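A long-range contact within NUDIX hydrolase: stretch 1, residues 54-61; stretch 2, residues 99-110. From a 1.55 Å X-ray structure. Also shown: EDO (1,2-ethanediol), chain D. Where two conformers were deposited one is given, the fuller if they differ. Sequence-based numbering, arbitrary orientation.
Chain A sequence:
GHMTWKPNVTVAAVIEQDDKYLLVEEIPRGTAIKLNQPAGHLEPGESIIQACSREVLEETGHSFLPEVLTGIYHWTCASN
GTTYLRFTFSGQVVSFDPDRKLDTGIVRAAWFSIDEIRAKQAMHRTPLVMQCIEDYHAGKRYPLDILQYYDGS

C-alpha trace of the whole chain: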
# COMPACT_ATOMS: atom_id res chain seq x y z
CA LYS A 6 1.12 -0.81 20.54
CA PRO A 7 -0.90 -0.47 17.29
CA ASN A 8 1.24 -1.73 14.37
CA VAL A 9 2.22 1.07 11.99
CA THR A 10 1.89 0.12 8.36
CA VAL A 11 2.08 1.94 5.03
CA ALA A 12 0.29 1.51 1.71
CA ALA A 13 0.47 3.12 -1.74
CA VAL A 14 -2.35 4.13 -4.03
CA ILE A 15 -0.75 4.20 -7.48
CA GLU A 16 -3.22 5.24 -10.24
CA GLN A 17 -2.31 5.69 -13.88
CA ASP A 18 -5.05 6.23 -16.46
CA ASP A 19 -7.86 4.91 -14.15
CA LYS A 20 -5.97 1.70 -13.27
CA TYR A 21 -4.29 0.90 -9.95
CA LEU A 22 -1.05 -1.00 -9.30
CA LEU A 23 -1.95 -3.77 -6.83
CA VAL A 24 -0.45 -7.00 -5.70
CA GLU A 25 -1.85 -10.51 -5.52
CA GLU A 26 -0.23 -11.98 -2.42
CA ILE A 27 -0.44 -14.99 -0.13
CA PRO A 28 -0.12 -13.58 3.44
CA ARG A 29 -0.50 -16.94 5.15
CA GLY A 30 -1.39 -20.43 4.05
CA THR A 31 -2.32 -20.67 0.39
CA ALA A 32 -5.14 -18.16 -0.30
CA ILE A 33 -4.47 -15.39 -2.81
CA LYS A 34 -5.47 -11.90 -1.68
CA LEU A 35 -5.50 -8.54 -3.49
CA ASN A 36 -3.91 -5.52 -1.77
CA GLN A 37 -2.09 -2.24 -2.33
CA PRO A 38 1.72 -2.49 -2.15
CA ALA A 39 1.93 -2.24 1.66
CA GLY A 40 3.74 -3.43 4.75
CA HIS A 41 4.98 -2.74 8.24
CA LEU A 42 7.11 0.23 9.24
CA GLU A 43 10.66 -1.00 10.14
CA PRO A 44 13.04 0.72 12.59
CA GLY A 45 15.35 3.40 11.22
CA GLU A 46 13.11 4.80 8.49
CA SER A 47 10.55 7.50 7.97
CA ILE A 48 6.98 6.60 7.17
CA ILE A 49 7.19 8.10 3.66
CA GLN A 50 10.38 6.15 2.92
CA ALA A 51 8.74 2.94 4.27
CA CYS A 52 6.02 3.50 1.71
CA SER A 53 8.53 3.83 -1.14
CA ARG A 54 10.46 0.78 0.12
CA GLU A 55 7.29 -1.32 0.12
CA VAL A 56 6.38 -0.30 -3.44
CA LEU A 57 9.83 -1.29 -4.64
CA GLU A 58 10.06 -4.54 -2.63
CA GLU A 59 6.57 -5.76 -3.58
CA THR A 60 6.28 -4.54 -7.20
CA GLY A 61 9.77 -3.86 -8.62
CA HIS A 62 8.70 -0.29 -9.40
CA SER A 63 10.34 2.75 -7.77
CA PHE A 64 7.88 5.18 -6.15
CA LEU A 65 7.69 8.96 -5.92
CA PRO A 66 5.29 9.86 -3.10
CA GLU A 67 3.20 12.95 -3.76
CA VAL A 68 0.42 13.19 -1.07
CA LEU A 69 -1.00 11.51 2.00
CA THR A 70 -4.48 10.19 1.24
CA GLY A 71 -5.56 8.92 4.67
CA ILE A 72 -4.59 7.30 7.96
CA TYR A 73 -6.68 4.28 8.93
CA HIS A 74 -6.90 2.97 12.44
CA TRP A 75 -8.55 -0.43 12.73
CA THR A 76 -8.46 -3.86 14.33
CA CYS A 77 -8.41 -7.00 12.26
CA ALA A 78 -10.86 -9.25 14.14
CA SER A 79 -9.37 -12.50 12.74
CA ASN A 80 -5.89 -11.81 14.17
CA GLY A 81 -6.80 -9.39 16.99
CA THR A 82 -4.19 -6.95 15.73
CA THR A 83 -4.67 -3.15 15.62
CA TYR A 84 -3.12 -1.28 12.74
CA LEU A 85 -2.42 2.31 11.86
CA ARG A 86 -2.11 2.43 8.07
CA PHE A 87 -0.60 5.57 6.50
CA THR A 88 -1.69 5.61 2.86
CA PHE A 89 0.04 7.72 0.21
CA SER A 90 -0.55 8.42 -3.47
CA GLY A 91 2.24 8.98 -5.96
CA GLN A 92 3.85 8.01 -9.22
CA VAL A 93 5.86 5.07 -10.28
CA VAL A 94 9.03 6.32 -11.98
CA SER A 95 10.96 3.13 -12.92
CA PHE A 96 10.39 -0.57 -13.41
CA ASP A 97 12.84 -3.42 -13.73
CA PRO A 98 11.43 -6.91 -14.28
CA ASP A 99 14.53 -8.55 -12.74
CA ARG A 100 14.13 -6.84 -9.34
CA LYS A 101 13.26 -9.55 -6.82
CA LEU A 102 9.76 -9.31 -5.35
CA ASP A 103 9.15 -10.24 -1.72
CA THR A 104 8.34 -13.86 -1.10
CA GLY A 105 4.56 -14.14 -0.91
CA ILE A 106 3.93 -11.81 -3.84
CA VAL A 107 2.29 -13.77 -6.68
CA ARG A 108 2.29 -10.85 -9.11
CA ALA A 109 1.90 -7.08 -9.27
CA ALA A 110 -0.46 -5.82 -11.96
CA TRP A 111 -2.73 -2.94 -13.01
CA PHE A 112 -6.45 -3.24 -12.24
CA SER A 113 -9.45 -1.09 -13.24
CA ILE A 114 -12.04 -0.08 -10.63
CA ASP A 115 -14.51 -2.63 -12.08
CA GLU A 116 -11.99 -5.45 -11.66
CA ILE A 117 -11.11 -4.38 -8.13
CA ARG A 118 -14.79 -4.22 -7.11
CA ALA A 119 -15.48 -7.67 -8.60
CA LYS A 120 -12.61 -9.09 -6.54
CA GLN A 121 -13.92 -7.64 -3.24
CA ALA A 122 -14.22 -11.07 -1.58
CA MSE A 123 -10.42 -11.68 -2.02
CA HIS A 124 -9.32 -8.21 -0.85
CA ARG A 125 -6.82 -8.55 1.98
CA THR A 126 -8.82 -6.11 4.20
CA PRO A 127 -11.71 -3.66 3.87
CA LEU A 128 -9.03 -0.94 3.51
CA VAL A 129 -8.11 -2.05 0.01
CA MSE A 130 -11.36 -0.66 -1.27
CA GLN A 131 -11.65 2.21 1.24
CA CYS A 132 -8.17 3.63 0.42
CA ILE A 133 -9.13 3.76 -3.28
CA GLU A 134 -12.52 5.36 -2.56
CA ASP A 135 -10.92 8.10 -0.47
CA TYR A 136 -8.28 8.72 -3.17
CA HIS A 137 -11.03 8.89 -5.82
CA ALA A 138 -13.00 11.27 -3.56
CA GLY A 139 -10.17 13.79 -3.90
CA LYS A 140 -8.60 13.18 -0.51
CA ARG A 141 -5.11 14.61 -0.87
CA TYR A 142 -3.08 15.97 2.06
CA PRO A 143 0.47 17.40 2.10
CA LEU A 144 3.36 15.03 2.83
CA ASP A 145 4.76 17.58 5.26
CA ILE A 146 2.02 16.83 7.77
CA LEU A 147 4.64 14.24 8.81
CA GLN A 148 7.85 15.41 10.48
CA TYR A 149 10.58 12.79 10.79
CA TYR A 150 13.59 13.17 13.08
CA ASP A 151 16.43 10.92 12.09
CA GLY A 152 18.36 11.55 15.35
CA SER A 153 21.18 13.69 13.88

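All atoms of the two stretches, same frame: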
# COMPACT_ATOMS: atom_id res chain seq x y z
N ARG A 54 9.75 2.07 0.00
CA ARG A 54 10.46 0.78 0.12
C ARG A 54 9.47 -0.34 -0.20
O ARG A 54 9.80 -1.25 -0.95
CB ARG A 54 10.99 0.59 1.52
CG ARG A 54 11.57 -0.81 1.75
CD ARG A 54 12.16 -0.99 3.14
NE ARG A 54 11.21 -0.67 4.22
CZ ARG A 54 10.16 -1.43 4.54
NH1 ARG A 54 9.90 -2.55 3.88
NH2 ARG A 54 9.36 -1.06 5.54
N GLU A 55 8.26 -0.27 0.37
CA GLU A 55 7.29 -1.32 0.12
C GLU A 55 6.88 -1.40 -1.35
O GLU A 55 6.76 -2.51 -1.88
CB GLU A 55 6.08 -1.15 1.03
CG GLU A 55 6.32 -1.57 2.52
CD GLU A 55 6.69 -3.04 2.73
OE1 GLU A 55 6.59 -3.88 1.80
OE2 GLU A 55 7.11 -3.37 3.87
N VAL A 56 6.68 -0.26 -2.02
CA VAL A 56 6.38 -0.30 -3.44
C VAL A 56 7.48 -1.01 -4.22
O VAL A 56 7.20 -1.91 -5.03
CB VAL A 56 6.13 1.10 -4.03
CG1 VAL A 56 5.92 1.03 -5.55
CG2 VAL A 56 4.91 1.75 -3.31
N LEU A 57 8.73 -0.64 -3.94
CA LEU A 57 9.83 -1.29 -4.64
C LEU A 57 9.93 -2.79 -4.34
O LEU A 57 10.10 -3.61 -5.28
CB LEU A 57 11.14 -0.55 -4.32
CG LEU A 57 12.42 -1.11 -4.90
CD1 LEU A 57 12.36 -1.06 -6.43
CD2 LEU A 57 13.62 -0.37 -4.38
N GLU A 58 9.85 -3.15 -3.04
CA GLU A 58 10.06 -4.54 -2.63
C GLU A 58 8.96 -5.48 -3.10
O GLU A 58 9.22 -6.69 -3.32
CB GLU A 58 10.21 -4.65 -1.12
CG GLU A 58 11.50 -3.96 -0.67
CD GLU A 58 11.80 -4.05 0.82
OE1 GLU A 58 10.86 -4.29 1.61
OE2 GLU A 58 13.00 -3.85 1.18
N GLU A 59 7.76 -4.94 -3.23
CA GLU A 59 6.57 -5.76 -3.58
C GLU A 59 6.22 -5.74 -5.08
O GLU A 59 5.50 -6.62 -5.55
CB GLU A 59 5.35 -5.36 -2.74
CG GLU A 59 5.55 -5.59 -1.26
CD GLU A 59 4.22 -5.80 -0.55
OE1 GLU A 59 3.20 -5.20 -0.97
OE2 GLU A 59 4.19 -6.58 0.44
N THR A 60 6.66 -4.70 -5.80
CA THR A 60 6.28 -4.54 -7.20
C THR A 60 7.42 -4.40 -8.20
O THR A 60 7.17 -4.50 -9.41
CB THR A 60 5.34 -3.36 -7.44
OG1 THR A 60 6.08 -2.13 -7.42
CG2 THR A 60 4.24 -3.31 -6.42
N GLY A 61 8.63 -4.12 -7.72
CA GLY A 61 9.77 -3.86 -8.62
C GLY A 61 9.72 -2.51 -9.32
O GLY A 61 10.56 -2.19 -10.15
N ASP A 99 13.61 -7.61 -13.42
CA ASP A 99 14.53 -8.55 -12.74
C ASP A 99 14.67 -8.30 -11.24
O ASP A 99 15.22 -9.16 -10.52
CB ASP A 99 15.89 -8.57 -13.41
CG ASP A 99 15.82 -9.19 -14.78
OD1 ASP A 99 15.05 -10.17 -14.95
OD2 ASP A 99 16.49 -8.66 -15.65
N ARG A 100 14.18 -7.15 -10.78
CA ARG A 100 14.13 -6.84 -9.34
C ARG A 100 13.35 -7.94 -8.64
O ARG A 100 12.26 -8.34 -9.09
CB ARG A 100 13.53 -5.45 -9.09
CG ARG A 100 14.45 -4.27 -9.57
CD ARG A 100 13.80 -2.85 -9.46
NE ARG A 100 14.51 -1.81 -10.26
CZ ARG A 100 13.98 -0.66 -10.70
NH1 ARG A 100 12.70 -0.34 -10.47
NH2 ARG A 100 14.73 0.19 -11.42
N LYS A 101 13.91 -8.47 -7.56
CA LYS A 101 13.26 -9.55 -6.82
C LYS A 101 12.08 -9.00 -6.02
O LYS A 101 12.20 -7.97 -5.35
CB LYS A 101 14.25 -10.23 -5.88
CG LYS A 101 14.12 -11.75 -5.90
CD LYS A 101 14.43 -12.32 -7.28
CE LYS A 101 15.92 -12.36 -7.58
NZ LYS A 101 16.21 -12.53 -9.03
N LEU A 102 10.96 -9.70 -6.12
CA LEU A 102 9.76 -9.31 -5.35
C LEU A 102 9.77 -10.10 -4.06
O LEU A 102 10.26 -11.25 -4.03
CB LEU A 102 8.45 -9.53 -6.14
CG LEU A 102 8.31 -8.96 -7.55
CD1 LEU A 102 6.87 -9.04 -8.06
CD2 LEU A 102 8.83 -7.55 -7.62
N ASP A 103 9.21 -9.52 -3.00
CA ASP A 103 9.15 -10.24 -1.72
C ASP A 103 8.52 -11.59 -1.92
O ASP A 103 7.59 -11.74 -2.74
CB ASP A 103 8.25 -9.48 -0.73
CG ASP A 103 8.90 -8.29 -0.14
OD1 ASP A 103 10.10 -8.08 -0.36
OD2 ASP A 103 8.17 -7.54 0.55
N THR A 104 8.99 -12.55 -1.13
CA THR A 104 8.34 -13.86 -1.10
C THR A 104 6.93 -13.63 -0.61
O THR A 104 6.71 -12.84 0.32
CB THR A 104 9.11 -14.84 -0.19
OG1 THR A 104 10.46 -14.90 -0.62
CG2 THR A 104 8.52 -16.24 -0.28
N GLY A 105 5.99 -14.28 -1.28
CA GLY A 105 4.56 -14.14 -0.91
C GLY A 105 3.80 -13.33 -1.94
O GLY A 105 2.55 -13.38 -1.99
N ILE A 106 4.53 -12.55 -2.74
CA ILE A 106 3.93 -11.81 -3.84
C ILE A 106 3.77 -12.76 -5.04
O ILE A 106 4.76 -13.32 -5.55
CB ILE A 106 4.75 -10.53 -4.25
CG1 ILE A 106 4.91 -9.53 -3.09
CG2 ILE A 106 4.11 -9.82 -5.44
CD1 ILE A 106 3.57 -9.03 -2.54
N VAL A 107 2.54 -12.96 -5.47
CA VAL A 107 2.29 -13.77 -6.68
C VAL A 107 2.58 -12.96 -7.95
O VAL A 107 3.35 -13.39 -8.84
CB VAL A 107 0.85 -14.31 -6.69
CG1 VAL A 107 0.61 -15.08 -8.02
CG2 VAL A 107 0.57 -15.20 -5.44
N ARG A 108 2.01 -11.77 -8.01
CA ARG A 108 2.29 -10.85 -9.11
C ARG A 108 1.79 -9.45 -8.77
O ARG A 108 0.94 -9.26 -7.88
CB ARG A 108 1.73 -11.35 -10.45
CG ARG A 108 0.25 -11.53 -10.50
CD ARG A 108 -0.20 -12.22 -11.81
NE ARG A 108 0.10 -13.65 -11.82
CZ ARG A 108 -0.67 -14.60 -11.29
NH1 ARG A 108 -1.82 -14.31 -10.69
NH2 ARG A 108 -0.27 -15.87 -11.36
N ALA A 109 2.38 -8.45 -9.42
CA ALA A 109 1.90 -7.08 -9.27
C ALA A 109 1.35 -6.72 -10.63
O ALA A 109 2.02 -7.00 -11.65
CB ALA A 109 3.06 -6.14 -8.88
N ALA A 110 0.15 -6.13 -10.68
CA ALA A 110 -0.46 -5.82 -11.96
C ALA A 110 -1.38 -4.62 -11.85
O ALA A 110 -1.65 -4.15 -10.72
CB ALA A 110 -1.27 -7.05 -12.47
C1 EDO D . 2.67 -6.72 2.55
O1 EDO D . 1.30 -6.46 2.99
C2 EDO D . 3.74 -6.80 3.65
O2 EDO D . 5.10 -6.46 3.22
O HOH W 1 8.57 -5.76 2.13
O HOH W 2 12.41 -5.02 -5.93
O HOH W 3 5.84 -8.36 1.60

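The last turn of a helix often runs short of backbone partners, and a loop distant in sequence can supply them while side chains adjust around the join. In this NUDIX hydrolase the helix of residues 54-60 meets the segment 99-110 in this way. Glu58 O accepts a hydrogen bond from Asp103 N at 2.8 Å and also receives a CA-H...O contact from Leu102 CA at 3.4 Å. One residue past the helix, Gly61 O is taken by Arg100 NH1, again at 2.8 Å. To reach it, Arg100 leaves the backbone with chi1 m and then runs nearly extended, chi2 and chi3 both t; the carbonyl lies at the guanidinium edge, near its plane, where the N-H groups point. The same extended chain lays Arg100 CD 3.8 Å from Leu57 CD1.

Gly61 has positive phi, which favours glycine, and the missing side chain also leaves room: an ideal CB would sit a tight 3.5 Å from Leu102 CD2. Leu102, chi1 m and chi2 t, sets that methyl 3.4 Å from Gly61 N. Thr60, by contrast, has its CA-to-CB bond directed away. Its chi1 of 77° (p) turns OG1 back to Val56 O, a 2.6 Å hydrogen bond within the helix, while Thr60 CB still packs 3.9 Å from Ala109 CB. Ile106, with both chi angles m, places CG2 3.5 Å from Glu59 O, a buried carbonyl without a polar partner.

The acidic side chains pose a different problem. Asp103 OD2 lies 4.2 Å from Glu55 OE1 and 4.1 Å from Glu59 OE2, and water mediates between these like charges: water 3 donates to Glu59 OE2 and Asp103 OD2, 2.7 Å from each. Arg54 NH1 offsets the charge further, forming salt bridges to Glu55 OE2 (2.9 Å, a weak hydrogen bond) and Glu58 OE1 (3.0 Å).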